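Local atomic coordinates of mbGIPC protein (PDB entry 6X1X), a protein that probably binds the C-terminal tails of partner proteins through its PDZ domain, the part of this choanoflagellate GIPC-family protein in the crystal. Residues 75-78 and 79-82. Numbering follows the deposited sequence. Where two conformers were deposited one is given.
Sequences EIPI and GSEF
P77 and S80 close a type II beta turn through two hydrogen bonds that end on a single acceptor. The backbone N of S80 donates to P77 O at 3.1 Å, with an N-H...O angle of 153°, the i to i+3 bond common in beta turns. The S80 hydroxyl adds a second bond, OG to P77 O at 2.9 Å, and comes in above the carbonyl plane, 39° out of it, on the same face that the amide uses. With OG beside its own backbone N (chi1 -58°) and anti to the carbonyl carbon, hydroxyl and amide point to the same acceptor, and OG also rests against the proline ring, 3.5 Å from P77 CB. A water donates to I78 O at 2.9 Å and, more weakly, to S80 OG, bridging the two oxygens. With an alanine here the amide bond would remain, but P77 O would probably lose its second donor and the water its weaker acceptor.

G79 holds the third position of the turn with a positive phi, where a beta carbon would run into I78 O. In this PDZ domain the turn links helix 66-75, which in the PDZ fold flanks the peptide groove, to strand 81-87. K13, just after strand 6-12, ties the turn down: it makes backbone hydrogen bonds to G79 and S80, while its NZ reaches I76 O.

The apolar part of the contact centres on I76, which sends its two branches to different partners: CG2 lies 3.7 Å from S80 CB, whereas CD1 sits over one face of the F82 ring, 4.0 Å from its centroid, in a CH-pi contact. The side chains of I76 and F82 cross at about a right angle, and both residues are buried, with V11 and L18 also packing against F82.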
loop_
_atom_site.group_PDB
_atom_site.type_symbol
_atom_site.label_atom_id
_atom_site.label_comp_id
_atom_site.label_asym_id
_atom_site.label_seq_id
_atom_site.Cartn_x
_atom_site.Cartn_y
_atom_site.Cartn_z
ATOM N N GLU A 75 3.473 12.337 3.807
ATOM C CA GLU A 75 2.928 13.520 4.460
ATOM C C GLU A 75 2.100 13.201 5.694
ATOM O O GLU A 75 1.924 14.079 6.544
ATOM C CB GLU A 75 2.117 14.353 3.469
ATOM C CG GLU A 75 3.020 15.081 2.498
ATOM C CD GLU A 75 2.302 15.780 1.351
ATOM O OE1 GLU A 75 1.052 15.703 1.234
ATOM O OE2 GLU A 75 3.007 16.417 0.544
ATOM N N ILE A 76 1.589 11.980 5.822
ATOM C CA ILE A 76 0.780 11.609 6.985
ATOM C C ILE A 76 1.564 11.896 8.257
ATOM O O ILE A 76 2.694 11.414 8.404
ATOM C CB ILE A 76 0.363 10.135 6.927
ATOM C CG1 ILE A 76 -0.552 9.893 5.722
ATOM C CG2 ILE A 76 -0.302 9.716 8.240
ATOM C CD1 ILE A 76 -0.802 8.443 5.420
ATOM N N PRO A 77 1.028 12.679 9.191
ATOM C CA PRO A 77 1.793 12.991 10.401
ATOM C C PRO A 77 2.027 11.754 11.252
ATOM O O PRO A 77 1.171 10.873 11.363
ATOM C CB PRO A 77 0.911 14.012 11.131
ATOM C CG PRO A 77 0.062 14.619 10.049
ATOM C CD PRO A 77 -0.202 13.486 9.094
ATOM N N ILE A 78 3.212 11.696 11.858
ATOM C CA ILE A 78 3.521 10.615 12.777
ATOM C C ILE A 78 2.517 10.629 13.919
ATOM O O ILE A 78 2.166 11.689 14.460
ATOM C CB ILE A 78 4.972 10.758 13.265
ATOM C CG1 ILE A 78 5.937 10.556 12.096
ATOM C CG2 ILE A 78 5.258 9.770 14.384
ATOM C CD1 ILE A 78 7.359 10.921 12.421
ATOM N N GLY A 79 2.031 9.442 14.273
ATOM C CA GLY A 79 1.011 9.280 15.281
ATOM C C GLY A 79 -0.388 9.168 14.725
ATOM O O GLY A 79 -1.310 8.805 15.469
ATOM N N SER A 80 -0.568 9.451 13.443
ATOM C CA SER A 80 -1.881 9.393 12.825
ATOM C C SER A 80 -2.209 7.982 12.378
ATOM O O SER A 80 -1.340 7.240 11.919
ATOM C CB SER A 80 -1.903 10.274 11.578
ATOM O OG SER A 80 -1.578 11.614 11.878
ATOM N N GLU A 81 -3.476 7.631 12.492
ATOM C CA GLU A 81 -3.996 6.472 11.787
ATOM C C GLU A 81 -4.299 6.868 10.350
ATOM O O GLU A 81 -4.582 8.032 10.049
ATOM C CB GLU A 81 -5.287 5.986 12.445
ATOM C CG GLU A 81 -5.146 5.632 13.916
ATOM C CD GLU A 81 -6.458 5.200 14.543
ATOM O OE1 GLU A 81 -7.367 4.783 13.796
ATOM O OE2 GLU A 81 -6.580 5.286 15.784
ATOM N N PHE A 82 -4.209 5.897 9.448
ATOM C CA PHE A 82 -4.627 6.116 8.073
ATOM C C PHE A 82 -5.228 4.832 7.541
ATOM O O PHE A 82 -4.997 3.743 8.077
ATOM C CB PHE A 82 -3.490 6.629 7.172
ATOM C CG PHE A 82 -2.393 5.616 6.912
ATOM C CD1 PHE A 82 -1.367 5.436 7.825
ATOM C CD2 PHE A 82 -2.381 4.870 5.740
ATOM C CE1 PHE A 82 -0.352 4.518 7.572
ATOM C CE2 PHE A 82 -1.364 3.951 5.481
ATOM C CZ PHE A 82 -0.355 3.776 6.401
HETATM O O HOH W 1 -0.514 12.758 14.822
#